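Local coordinates for protein ornithine aminotransferase (Plasmodium falciparum, PDB 3LG0) that probably catalyses the pyridoxal phosphate-dependent transfer of an amino group from ornithine to 2-oxoglutarate, giving the semialdehyde of glutamate for proline synthesis, at residues A[26-31]-A[367-372]; A[38-43]-A[48-53]; A[180-185]-A[220-225]; A[195-200]-A[213-218]. All coordinates share one frame; numbering follows the deposited sequence.

Contact 1 of 4, residues A[26-31]-A[367-372]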
loop_
_atom_site.group_PDB
_atom_site.type_symbol
_atom_site.label_atom_id
_atom_site.label_comp_id
_atom_site.label_asym_id
_atom_site.label_seq_id
_atom_site.Cartn_x
_atom_site.Cartn_y
_atom_site.Cartn_z
ATOM N N ASP A 26 6.402 -12.093 13.937
ATOM C CA ASP A 26 7.150 -12.602 15.082
ATOM C C ASP A 26 8.050 -11.520 15.682
ATOM O O ASP A 26 9.267 -11.609 15.586
ATOM C CB ASP A 26 8.011 -13.783 14.627
ATOM C CG ASP A 26 8.746 -14.441 15.769
ATOM O OD1 ASP A 26 8.189 -14.466 16.888
ATOM O OD2 ASP A 26 9.877 -14.930 15.545
ATOM N N PRO A 27 7.455 -10.487 16.297
ATOM C CA PRO A 27 8.233 -9.331 16.746
ATOM C C PRO A 27 9.059 -9.629 17.989
ATOM O O PRO A 27 8.732 -10.510 18.754
ATOM C CB PRO A 27 7.163 -8.299 17.111
ATOM C CG PRO A 27 5.836 -8.910 16.752
ATOM C CD PRO A 27 6.042 -10.377 16.673
ATOM N N ILE A 28 10.123 -8.870 18.173
ATOM C CA ILE A 28 10.806 -8.790 19.450
ATOM C C ILE A 28 9.805 -8.292 20.499
ATOM O O ILE A 28 8.998 -7.388 20.228
ATOM C CB ILE A 28 12.016 -7.815 19.341
ATOM C CG1 ILE A 28 13.172 -8.464 18.573
ATOM C CG2 ILE A 28 12.497 -7.363 20.697
ATOM C CD1 ILE A 28 13.648 -9.746 19.201
ATOM N N PRO A 29 9.847 -8.877 21.707
ATOM C CA PRO A 29 8.902 -8.508 22.766
ATOM C C PRO A 29 9.179 -7.137 23.387
ATOM O O PRO A 29 9.568 -7.051 24.547
ATOM C CB PRO A 29 9.106 -9.600 23.828
ATOM C CG PRO A 29 10.050 -10.575 23.252
ATOM C CD PRO A 29 10.803 -9.892 22.160
ATOM N N VAL A 30 8.984 -6.074 22.620
ATOM C CA VAL A 30 9.037 -4.716 23.163
ATOM C C VAL A 30 7.830 -3.964 22.609
ATOM O O VAL A 30 7.494 -4.105 21.442
ATOM C CB VAL A 30 10.380 -3.987 22.830
ATOM C CG1 VAL A 30 10.538 -3.731 21.316
ATOM C CG2 VAL A 30 10.502 -2.676 23.623
ATOM N N VAL A 31 7.158 -3.195 23.458
ATOM C CA VAL A 31 5.947 -2.480 23.057
ATOM C C VAL A 31 6.167 -0.965 23.073
ATOM O O VAL A 31 6.223 -0.350 24.134
ATOM C CB VAL A 31 4.760 -2.821 23.995
ATOM C CG1 VAL A 31 3.500 -2.139 23.525
ATOM C CG2 VAL A 31 4.543 -4.316 24.042
ATOM N N LYS A 367 19.073 -9.567 23.791
ATOM C CA LYS A 367 20.091 -8.982 24.663
ATOM C C LYS A 367 20.361 -7.514 24.325
ATOM O O LYS A 367 20.562 -6.686 25.222
ATOM C CB LYS A 367 21.391 -9.791 24.610
ATOM C CG LYS A 367 22.316 -9.584 25.805
ATOM C CD LYS A 367 21.665 -10.122 27.083
ATOM C CE LYS A 367 22.567 -9.947 28.297
ATOM N NZ LYS A 367 21.930 -10.464 29.540
ATOM N N PHE A 368 20.378 -7.190 23.033
ATOM C CA PHE A 368 20.508 -5.795 22.621
ATOM C C PHE A 368 19.406 -4.991 23.283
ATOM O O PHE A 368 19.644 -3.911 23.835
ATOM C CB PHE A 368 20.370 -5.625 21.095
ATOM C CG PHE A 368 21.620 -5.913 20.332
ATOM C CD1 PHE A 368 22.834 -5.415 20.758
ATOM C CD2 PHE A 368 21.582 -6.668 19.173
ATOM C CE1 PHE A 368 23.997 -5.673 20.049
ATOM C CE2 PHE A 368 22.732 -6.933 18.465
ATOM C CZ PHE A 368 23.945 -6.435 18.906
ATOM N N LYS A 369 18.187 -5.515 23.181
ATOM C CA LYS A 369 17.022 -4.841 23.702
ATOM C C LYS A 369 17.215 -4.573 25.190
ATOM O O LYS A 369 17.061 -3.436 25.652
ATOM C CB LYS A 369 15.767 -5.677 23.433
ATOM C CG LYS A 369 14.461 -5.041 23.898
ATOM C CD LYS A 369 14.007 -5.629 25.213
ATOM C CE LYS A 369 12.716 -4.987 25.679
ATOM N NZ LYS A 369 12.279 -5.550 26.981
ATOM N N GLU A 370 17.579 -5.622 25.924
ATOM C CA GLU A 370 17.847 -5.527 27.355
ATOM C C GLU A 370 18.882 -4.434 27.617
ATOM O O GLU A 370 18.814 -3.728 28.628
ATOM C CB GLU A 370 18.346 -6.878 27.862
ATOM C CG GLU A 370 18.256 -7.099 29.360
ATOM C CD GLU A 370 18.837 -8.455 29.782
ATOM O OE1 GLU A 370 18.506 -9.488 29.148
ATOM O OE2 GLU A 370 19.628 -8.483 30.746
ATOM N N ASN A 371 19.824 -4.287 26.684
ATOM C CA ASN A 371 20.903 -3.316 26.811
ATOM C C ASN A 371 20.612 -1.910 26.282
ATOM O O ASN A 371 21.481 -1.045 26.316
ATOM C CB ASN A 371 22.185 -3.879 26.207
ATOM C CG ASN A 371 22.868 -4.873 27.137
ATOM O OD1 ASN A 371 23.622 -5.751 26.706
ATOM N ND2 ASN A 371 22.594 -4.736 28.428
ATOM N N GLY A 372 19.392 -1.679 25.815
ATOM C CA GLY A 372 18.988 -0.347 25.391
ATOM C C GLY A 372 19.044 -0.063 23.891
ATOM O O GLY A 372 19.013 1.085 23.472
#
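Lys369 reaches from the last turn of helix 361-370 to Ile28, Pro29 and Val30. Its CB already heads toward segment 26-31. CG lies anti to the backbone N (chi1 -178°), which carries the chain outward from the helix. Here CG makes a loose apolar touch with Ile28 CG2 at 4.4 Å. The chain then bends at chi2 (-100°) and runs extended to its tip. CE is the busiest atom. It lies 3.8 Å from Val30 CG2 and as near to Val30 CB. The two side chains cross obliquely. On the Pro29 side, CE comes within 3.9 Å of the carbonyl atom Pro29 O. NZ is also 3.9 Å from Pro29 O, too far for a hydrogen bond. Pro29 is the centre of an inverse gamma turn, closed by Val30 N bonding to Ile28 O at 2.7 Å. Just past Lys369 the helix ends in a Schellman motif, with Gly372 at positive phi and Gly372 N bonded to Lys369 O. Ile28 also packs on Trp362 and Leu366 of the same helix, while Val30 packs on Phe85 of the second subunit. No hydrogen bond or salt bridge joins the two segments. The lysine therefore works mainly through its methylene groups, which lie against buried aliphatic side chains. At that distance its ammonium can have at most a weak electrostatic attraction to the Pro29 carbonyl.

Contact 2 of 4, residues A[38-43]-A[48-53]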
loop_
_atom_site.group_PDB
_atom_site.type_symbol
_atom_site.label_atom_id
_atom_site.label_comp_id
_atom_site.label_asym_id
_atom_site.label_seq_id
_atom_site.Cartn_x
_atom_site.Cartn_y
_atom_site.Cartn_z
ATOM N N VAL A 38 16.211 9.558 17.342
ATOM C CA VAL A 38 16.874 8.267 17.279
ATOM C C VAL A 38 16.345 7.312 18.355
ATOM O O VAL A 38 16.738 6.139 18.436
ATOM C CB VAL A 38 18.402 8.460 17.360
ATOM C CG1 VAL A 38 18.815 8.779 18.790
ATOM C CG2 VAL A 38 19.124 7.231 16.840
ATOM N N PHE A 39 15.424 7.808 19.166
ATOM C CA PHE A 39 14.931 7.048 20.308
ATOM C C PHE A 39 13.467 6.621 20.225
ATOM O O PHE A 39 12.634 7.324 19.666
ATOM C CB PHE A 39 15.100 7.858 21.595
ATOM C CG PHE A 39 16.522 8.056 22.005
ATOM C CD1 PHE A 39 17.331 6.969 22.280
ATOM C CD2 PHE A 39 17.045 9.331 22.132
ATOM C CE1 PHE A 39 18.644 7.151 22.663
ATOM C CE2 PHE A 39 18.358 9.520 22.515
ATOM C CZ PHE A 39 19.158 8.425 22.778
ATOM N N VAL A 40 13.177 5.467 20.824
ATOM C CA VAL A 40 11.808 5.023 21.044
ATOM C C VAL A 40 11.624 4.712 22.531
ATOM O O VAL A 40 12.604 4.519 23.257
ATOM C CB VAL A 40 11.474 3.781 20.198
ATOM C CG1 VAL A 40 11.397 4.165 18.727
ATOM C CG2 VAL A 40 12.505 2.702 20.418
ATOM N N TYR A 41 10.372 4.669 22.976
ATOM C CA TYR A 41 10.040 4.478 24.388
ATOM C C TYR A 41 8.906 3.475 24.536
ATOM O O TYR A 41 7.902 3.559 23.817
ATOM C CB TYR A 41 9.618 5.810 25.026
ATOM C CG TYR A 41 10.609 6.923 24.809
ATOM C CD1 TYR A 41 11.544 7.246 25.789
ATOM C CD2 TYR A 41 10.631 7.631 23.615
ATOM C CE1 TYR A 41 12.462 8.250 25.585
ATOM C CE2 TYR A 41 11.552 8.622 23.396
ATOM C CZ TYR A 41 12.466 8.940 24.378
ATOM O OH TYR A 41 13.376 9.952 24.145
ATOM N N ASP A 42 9.066 2.537 25.471
ATOM C CA ASP A 42 8.054 1.516 25.687
ATOM C C ASP A 42 7.019 1.868 26.780
ATOM O O ASP A 42 7.005 2.985 27.321
ATOM C CB ASP A 42 8.687 0.129 25.878
ATOM C CG ASP A 42 9.330 -0.051 27.248
ATOM O OD1 ASP A 42 9.248 0.865 28.089
ATOM O OD2 ASP A 42 9.924 -1.121 27.478
ATOM N N ILE A 43 6.128 0.920 27.049
ATOM C CA ILE A 43 5.004 1.137 27.942
ATOM C C ILE A 43 5.481 1.545 29.337
ATOM O O ILE A 43 4.850 2.373 29.995
ATOM C CB ILE A 43 4.121 -0.136 28.049
ATOM C CG1 ILE A 43 3.551 -0.520 26.679
ATOM C CG2 ILE A 43 2.995 0.082 29.041
ATOM C CD1 ILE A 43 2.919 0.620 25.942
ATOM N N TYR A 48 14.993 3.289 24.204
ATOM C CA TYR A 48 15.913 2.479 23.408
ATOM C C TYR A 48 16.387 3.236 22.173
ATOM O O TYR A 48 15.661 4.056 21.599
ATOM C CB TYR A 48 15.248 1.175 22.949
ATOM C CG TYR A 48 14.510 0.387 24.008
ATOM C CD1 TYR A 48 13.228 0.756 24.411
ATOM C CD2 TYR A 48 15.073 -0.746 24.579
ATOM C CE1 TYR A 48 12.538 0.030 25.369
ATOM C CE2 TYR A 48 14.392 -1.476 25.541
ATOM C CZ TYR A 48 13.125 -1.084 25.927
ATOM O OH TYR A 48 12.422 -1.800 26.867
ATOM N N TYR A 49 17.611 2.951 21.766
ATOM C CA TYR A 49 18.073 3.376 20.465
ATOM C C TYR A 49 17.387 2.491 19.432
ATOM O O TYR A 49 17.427 1.254 19.532
ATOM C CB TYR A 49 19.588 3.212 20.346
ATOM C CG TYR A 49 20.409 4.312 20.993
ATOM C CD1 TYR A 49 21.042 4.110 22.220
ATOM C CD2 TYR A 49 20.569 5.546 20.364
ATOM C CE1 TYR A 49 21.803 5.121 22.808
ATOM C CE2 TYR A 49 21.328 6.558 20.940
ATOM C CZ TYR A 49 21.940 6.341 22.162
ATOM O OH TYR A 49 22.683 7.345 22.750
ATOM N N ASP A 50 16.756 3.121 18.443
ATOM C CA ASP A 50 16.132 2.388 17.343
ATOM C C ASP A 50 17.168 2.104 16.275
ATOM O O ASP A 50 17.562 3.010 15.553
ATOM C CB ASP A 50 14.998 3.197 16.726
ATOM C CG ASP A 50 14.250 2.425 15.642
ATOM O OD1 ASP A 50 14.780 1.403 15.151
ATOM O OD2 ASP A 50 13.124 2.840 15.293
ATOM N N PHE A 51 17.590 0.848 16.170
ATOM C CA PHE A 51 18.618 0.481 15.198
ATOM C C PHE A 51 18.079 -0.253 13.972
ATOM O O PHE A 51 18.844 -0.840 13.193
ATOM C CB PHE A 51 19.805 -0.251 15.866
ATOM C CG PHE A 51 20.997 0.640 16.046
ATOM C CD1 PHE A 51 20.895 1.795 16.811
ATOM C CD2 PHE A 51 22.184 0.375 15.395
ATOM C CE1 PHE A 51 21.979 2.648 16.956
ATOM C CE2 PHE A 51 23.282 1.225 15.545
ATOM C CZ PHE A 51 23.173 2.362 16.316
ATOM N N LEU A 52 16.757 -0.185 13.810
ATOM C CA LEU A 52 16.087 -0.682 12.622
ATOM C C LEU A 52 15.587 0.468 11.750
ATOM O O LEU A 52 15.620 0.388 10.530
ATOM C CB LEU A 52 14.920 -1.567 13.021
ATOM C CG LEU A 52 14.478 -2.557 11.961
ATOM C CD1 LEU A 52 15.667 -3.406 11.599
ATOM C CD2 LEU A 52 13.341 -3.409 12.480
ATOM N N SER A 53 15.128 1.540 12.390
ATOM C CA SER A 53 14.537 2.689 11.693
ATOM C C SER A 53 13.359 2.289 10.804
ATOM O O SER A 53 13.123 2.908 9.761
ATOM C CB SER A 53 15.578 3.446 10.857
ATOM O OG SER A 53 16.665 3.887 11.641
#
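Val38 opens the contact through its carbonyl: Asp50 N gives Val38 O an almost straight hydrogen bond of 3.0 Å. Val38 CG1 rests against Tyr49 CE2 at 4.0 Å and also covers one face of the Phe39 ring. Phe39 pairs with Tyr49 in a non-hydrogen-bonded position, and the two side chains run side by side. Phe39 CE1 sits over the centre of the Tyr49 ring, 3.2 Å above its plane. The ring planes are 46° apart, an oblique meeting. Tyr49 OH goes on to a hydrogen bond with Glu398. Val40 and Tyr48 form the next, hydrogen-bonded pair. Val40 N bonds to Tyr48 O at 3.0 Å, and Tyr48 N returns a bond to Val40 O at 2.8 Å. On the face that Val40 shares with Tyr48, Val40 CG2 packs on Tyr48 CB. Asp42 holds its CG between the backbone N and the carbonyl carbon (chi1 75°). Its carboxylate comes to the edge of the Tyr48 ring, beside CE1 and the hydroxyl, turned steeply to it. Tyr48 OH donates to Asp42 OD2 at 2.7 Å, from 51° above the carboxylate plane. Arg46 forms a salt bridge with the same oxygen. Beyond the pairing, Asp50 OD1 accepts from Leu52 N, an Asx turn, and from Ser53 N, an Asx motif. This is a beta hairpin of strands 39-42 and 47-50, in a mixed sheet where strand 373-378 adjoins 47-50.

Contact 3 of 4, residues A[180-185]-A[220-225]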
loop_
_atom_site.group_PDB
_atom_site.type_symbol
_atom_site.label_atom_id
_atom_site.label_comp_id
_atom_site.label_asym_id
_atom_site.label_seq_id
_atom_site.Cartn_x
_atom_site.Cartn_y
_atom_site.Cartn_z
ATOM N N ASP A 180 27.266 -9.482 -7.554
ATOM C CA ASP A 180 28.669 -9.080 -7.632
ATOM C C ASP A 180 29.489 -9.981 -8.559
ATOM O O ASP A 180 30.700 -10.130 -8.379
ATOM C CB ASP A 180 29.299 -9.067 -6.244
ATOM C CG ASP A 180 30.505 -8.147 -6.158
ATOM O OD1 ASP A 180 30.892 -7.565 -7.192
ATOM O OD2 ASP A 180 31.061 -7.989 -5.051
ATOM N N ASP A 181 28.815 -10.577 -9.543
ATOM C CA ASP A 181 29.452 -11.465 -10.503
ATOM C C ASP A 181 29.209 -10.986 -11.941
ATOM O O ASP A 181 28.232 -11.387 -12.577
ATOM C CB ASP A 181 28.923 -12.887 -10.315
ATOM C CG ASP A 181 29.600 -13.896 -11.230
ATOM O OD1 ASP A 181 30.364 -13.472 -12.125
ATOM O OD2 ASP A 181 29.363 -15.116 -11.053
ATOM N N LEU A 182 30.103 -10.135 -12.444
ATOM C CA LEU A 182 29.966 -9.574 -13.792
ATOM C C LEU A 182 29.959 -10.642 -14.890
ATOM O O LEU A 182 29.334 -10.466 -15.939
ATOM C CB LEU A 182 31.068 -8.553 -14.057
ATOM C CG LEU A 182 30.961 -7.254 -13.260
ATOM C CD1 LEU A 182 32.214 -6.434 -13.408
ATOM C CD2 LEU A 182 29.753 -6.461 -13.711
ATOM N N GLU A 183 30.648 -11.752 -14.643
ATOM C CA GLU A 183 30.726 -12.826 -15.624
ATOM C C GLU A 183 29.369 -13.475 -15.801
ATOM O O GLU A 183 28.852 -13.547 -16.912
ATOM C CB GLU A 183 31.745 -13.888 -15.203
ATOM C CG GLU A 183 33.108 -13.339 -14.811
ATOM C CD GLU A 183 34.075 -14.437 -14.407
ATOM O OE1 GLU A 183 34.137 -15.463 -15.121
ATOM O OE2 GLU A 183 34.770 -14.272 -13.380
ATOM N N ALA A 184 28.803 -13.963 -14.702
ATOM C CA ALA A 184 27.522 -14.653 -14.756
ATOM C C ALA A 184 26.441 -13.741 -15.333
ATOM O O ALA A 184 25.483 -14.210 -15.953
ATOM C CB ALA A 184 27.127 -15.143 -13.378
ATOM N N LEU A 185 26.610 -12.438 -15.127
ATOM C CA LEU A 185 25.645 -11.453 -15.594
ATOM C C LEU A 185 25.681 -11.369 -17.119
ATOM O O LEU A 185 24.674 -11.641 -17.780
ATOM C CB LEU A 185 25.895 -10.078 -14.955
ATOM C CG LEU A 185 24.984 -8.931 -15.413
ATOM C CD1 LEU A 185 23.520 -9.265 -15.199
ATOM C CD2 LEU A 185 25.342 -7.630 -14.718
ATOM N N ALA A 220 26.663 -1.040 -15.421
ATOM C CA ALA A 220 26.257 0.025 -16.314
ATOM C C ALA A 220 26.731 -0.252 -17.743
ATOM O O ALA A 220 26.020 0.037 -18.699
ATOM C CB ALA A 220 26.782 1.347 -15.817
ATOM N N SER A 221 27.918 -0.842 -17.881
ATOM C CA SER A 221 28.490 -1.126 -19.196
ATOM C C SER A 221 27.830 -2.311 -19.873
ATOM O O SER A 221 27.327 -2.188 -20.989
ATOM C CB SER A 221 29.993 -1.361 -19.111
ATOM O OG SER A 221 30.684 -0.131 -19.195
ATOM N N LEU A 222 27.844 -3.463 -19.217
ATOM C CA LEU A 222 27.155 -4.620 -19.769
ATOM C C LEU A 222 25.720 -4.281 -20.180
ATOM O O LEU A 222 25.206 -4.808 -21.174
ATOM C CB LEU A 222 27.161 -5.776 -18.778
ATOM C CG LEU A 222 28.573 -6.274 -18.493
ATOM C CD1 LEU A 222 28.543 -7.482 -17.560
ATOM C CD2 LEU A 222 29.264 -6.602 -19.813
ATOM N N CYS A 223 25.078 -3.396 -19.422
ATOM C CA CYS A 223 23.689 -3.046 -19.694
ATOM C C CYS A 223 23.600 -2.121 -20.898
ATOM O O CYS A 223 22.831 -2.369 -21.815
ATOM C CB CYS A 223 23.008 -2.435 -18.459
ATOM S SG CYS A 223 22.492 -3.703 -17.256
ATOM N N LYS A 224 24.387 -1.054 -20.889
ATOM C CA LYS A 224 24.396 -0.137 -22.019
ATOM C C LYS A 224 24.804 -0.892 -23.280
ATOM O O LYS A 224 24.294 -0.629 -24.364
ATOM C CB LYS A 224 25.336 1.036 -21.762
ATOM C CG LYS A 224 25.686 1.825 -23.019
ATOM C CD LYS A 224 26.607 2.999 -22.709
ATOM C CE LYS A 224 25.828 4.226 -22.279
ATOM N NZ LYS A 224 25.095 4.804 -23.432
ATOM N N LYS A 225 25.702 -1.858 -23.120
ATOM C CA LYS A 225 26.208 -2.626 -24.246
ATOM C C LYS A 225 25.150 -3.538 -24.847
ATOM O O LYS A 225 24.950 -3.538 -26.058
ATOM C CB LYS A 225 27.439 -3.448 -23.846
ATOM C CG LYS A 225 27.860 -4.465 -24.904
ATOM C CD LYS A 225 29.007 -5.340 -24.428
ATOM C CE LYS A 225 29.328 -6.427 -25.441
ATOM N NZ LYS A 225 30.362 -7.371 -24.927
#
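Leu222 meets Leu182 and Leu185 through a single methyl, CD1. Two of its contacts are apolar. Leu222 CD1 is 4.2 Å from Leu182 CD2 and 4.3 Å from Leu185 CD2, so it lies against both leucines. The side chains of Leu182 and Leu222 approach at a slant. Leu222 CG is anti to its own carbonyl carbon (chi1 -64°), and the extended chi2 pushes CD1 out to the neighbouring helix. The closest approach is of another kind: Leu222 CD1 lies 3.5 Å from the backbone oxygen Leu182 O. No hydrogen bond crosses between the segments.

The hydrogen bonds lie within each segment. Asp181 is the N-cap of helix 182-189. Asp181 OD1 accepts from Ala184 N at 3.1 Å, from above the carboxylate plane, and more weakly from Glu183 N. The carboxylate thus covers the first amides of the helix. In segment 220-225 the ordinary helical bonds continue, such as Lys225 N to Ser221 O at 2.7 Å.

Charge adds little. Lys225 NZ makes only a long, weak ion pair with Glu186 on the neighbouring helix. Beneath the leucines, Leu185 and Cys223 both pack on Phe197 of strand 194-199. Two helices set side by side on one face of a mainly parallel sheet are typical of the large alpha/beta domain of fold type I pyridoxal phosphate enzymes.

Contact 4 of 4, residues A[195-200]-A[213-218]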
loop_
_atom_site.group_PDB
_atom_site.type_symbol
_atom_site.label_atom_id
_atom_site.label_comp_id
_atom_site.label_asym_id
_atom_site.label_seq_id
_atom_site.Cartn_x
_atom_site.Cartn_y
_atom_site.Cartn_z
ATOM N N CYS A 195 15.030 -7.804 -21.016
ATOM C CA CYS A 195 14.654 -6.392 -21.112
ATOM C C CYS A 195 15.292 -5.546 -20.001
ATOM O O CYS A 195 15.518 -4.339 -20.166
ATOM C CB CYS A 195 13.126 -6.240 -21.084
ATOM S SG CYS A 195 12.364 -6.920 -19.564
ATOM N N ALA A 196 15.578 -6.179 -18.865
ATOM C CA ALA A 196 16.098 -5.437 -17.720
ATOM C C ALA A 196 16.890 -6.278 -16.732
ATOM O O ALA A 196 16.704 -7.488 -16.617
ATOM C CB ALA A 196 14.958 -4.697 -16.992
ATOM N N PHE A 197 17.760 -5.594 -16.006
ATOM C CA PHE A 197 18.453 -6.144 -14.856
ATOM C C PHE A 197 18.066 -5.283 -13.648
ATOM O O PHE A 197 18.381 -4.087 -13.597
ATOM C CB PHE A 197 19.965 -6.087 -15.083
ATOM C CG PHE A 197 20.784 -6.570 -13.917
ATOM C CD1 PHE A 197 20.454 -7.738 -13.256
ATOM C CD2 PHE A 197 21.903 -5.867 -13.506
ATOM C CE1 PHE A 197 21.215 -8.187 -12.187
ATOM C CE2 PHE A 197 22.669 -6.310 -12.439
ATOM C CZ PHE A 197 22.325 -7.477 -11.782
ATOM N N ILE A 198 17.372 -5.888 -12.688
ATOM C CA ILE A 198 16.951 -5.156 -11.486
ATOM C C ILE A 198 17.801 -5.590 -10.295
ATOM O O ILE A 198 17.894 -6.774 -9.981
ATOM C CB ILE A 198 15.451 -5.328 -11.212
ATOM C CG1 ILE A 198 14.659 -4.965 -12.471
ATOM C CG2 ILE A 198 15.037 -4.463 -10.037
ATOM C CD1 ILE A 198 13.173 -5.200 -12.409
ATOM N N VAL A 199 18.449 -4.622 -9.669
ATOM C CA VAL A 199 19.489 -4.922 -8.698
ATOM C C VAL A 199 19.583 -3.833 -7.626
ATOM O O VAL A 199 19.307 -2.661 -7.893
ATOM C CB VAL A 199 20.855 -5.055 -9.404
ATOM C CG1 VAL A 199 21.276 -3.718 -9.933
ATOM C CG2 VAL A 199 21.913 -5.617 -8.466
ATOM N N GLU A 200 19.989 -4.244 -6.423
ATOM C CA GLU A 200 20.169 -3.364 -5.274
ATOM C C GLU A 200 21.629 -2.928 -5.144
ATOM O O GLU A 200 22.522 -3.757 -5.256
ATOM C CB GLU A 200 19.800 -4.124 -4.002
ATOM C CG GLU A 200 18.359 -4.022 -3.536
ATOM C CD GLU A 200 18.232 -4.320 -2.039
ATOM O OE1 GLU A 200 18.150 -3.362 -1.205
ATOM O OE2 GLU A 200 18.263 -5.528 -1.702
ATOM N N ASP A 213 33.950 -2.598 -5.652
ATOM C CA ASP A 213 33.882 -1.269 -6.272
ATOM C C ASP A 213 33.752 -1.313 -7.798
ATOM O O ASP A 213 33.211 -0.388 -8.413
ATOM C CB ASP A 213 35.098 -0.424 -5.878
ATOM C CG ASP A 213 35.062 -0.004 -4.425
ATOM O OD1 ASP A 213 33.954 0.260 -3.914
ATOM O OD2 ASP A 213 36.139 0.061 -3.796
ATOM N N SER A 214 34.244 -2.392 -8.396
ATOM C CA SER A 214 34.215 -2.546 -9.840
ATOM C C SER A 214 32.831 -2.912 -10.383
ATOM O O SER A 214 32.520 -2.619 -11.532
ATOM C CB SER A 214 35.221 -3.618 -10.263
ATOM O OG SER A 214 34.843 -4.889 -9.757
ATOM N N TYR A 215 32.010 -3.550 -9.554
ATOM C CA TYR A 215 30.771 -4.178 -10.008
ATOM C C TYR A 215 29.822 -3.261 -10.781
ATOM O O TYR A 215 29.487 -3.535 -11.935
ATOM C CB TYR A 215 30.039 -4.797 -8.824
ATOM C CG TYR A 215 28.825 -5.603 -9.194
ATOM C CD1 TYR A 215 28.918 -6.647 -10.101
ATOM C CD2 TYR A 215 27.587 -5.336 -8.620
ATOM C CE1 TYR A 215 27.801 -7.404 -10.440
ATOM C CE2 TYR A 215 26.472 -6.090 -8.946
ATOM C CZ TYR A 215 26.585 -7.123 -9.855
ATOM O OH TYR A 215 25.488 -7.887 -10.185
ATOM N N PHE A 216 29.382 -2.181 -10.147
ATOM C CA PHE A 216 28.352 -1.354 -10.757
ATOM C C PHE A 216 28.806 -0.600 -12.005
ATOM O O PHE A 216 28.058 -0.528 -12.982
ATOM C CB PHE A 216 27.668 -0.453 -9.726
ATOM C CG PHE A 216 26.563 -1.156 -8.975
ATOM C CD1 PHE A 216 26.816 -1.786 -7.762
ATOM C CD2 PHE A 216 25.286 -1.231 -9.509
ATOM C CE1 PHE A 216 25.810 -2.456 -7.085
ATOM C CE2 PHE A 216 24.273 -1.901 -8.841
ATOM C CZ PHE A 216 24.535 -2.514 -7.628
ATOM N N PRO A 217 30.034 -0.055 -11.983
ATOM C CA PRO A 217 30.591 0.525 -13.213
ATOM C C PRO A 217 30.511 -0.471 -14.378
ATOM O O PRO A 217 30.212 -0.087 -15.506
ATOM C CB PRO A 217 32.043 0.811 -12.831
ATOM C CG PRO A 217 31.992 1.061 -11.340
ATOM C CD PRO A 217 30.931 0.123 -10.822
ATOM N N GLY A 218 30.734 -1.748 -14.089
ATOM C CA GLY A 218 30.614 -2.788 -15.091
ATOM C C GLY A 218 29.188 -3.219 -15.393
ATOM O O GLY A 218 28.905 -3.746 -16.472
#
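Phe197 and Tyr215 come at each other from opposite directions, one from the strand and one from the helix. Both hold CG anti to the backbone N (chi1 177° for Phe197, -174° for Tyr215), which sends each ring toward the other segment. The tyrosine hydroxyl arrives at the edge of the Phe197 ring, near its plane. Tyr215 OH is 3.6 Å from Phe197 CZ and 3.9 Å from Phe197 CE2. Phe216 and Val199 also approach from opposite directions, and the phenylalanine offers its edge: Phe216 CE2 touches the methyl Val199 CG1 at 3.7 Å. The same edge meets a backbone oxygen, with Phe216 CZ lying 3.4 Å from Glu200 O in the plane of the ring. That oxygen also accepts a hydrogen bond from Tyr179 OH. Within each segment, Val199 CB lies over one face of Phe197 and Tyr215 CE2 over one face of Phe216, both displaced toward the rim. Tyr251 meets Phe216 with its ring nearly parallel. All five touching residues are buried. The contact joins the first strand and the helix of a beta-alpha-beta crossover, strand 194-199, helix 215-226 and strand 229-233. Phe197 also packs on strand 139-143, while Val199 and Phe216 both rest on Phe230 of strand 229-233.

How the contacts relate
The four contacts form two clusters on opposite sides of the chain's centre. Contacts 1 and 2 have centres 10 Å apart and are linked directly: Gly372 O lies 2.9 Å from Tyr49 N, a probable hydrogen bond. Both touch the second subunit. Contacts 3 and 4 have centres only about 6 Å apart and share helix 215-226; Leu182 CD2 packs 3.4 Å from Tyr215 O. The clusters are well separated, with contacts 2 and 4 about 13 Å apart at their nearest atoms. Contact 4 is nearest the presumed active site. The side chain of Glu200 is about 9 Å from that of Lys262, the lysine expected by similarity to carry pyridoxal phosphate, here without it.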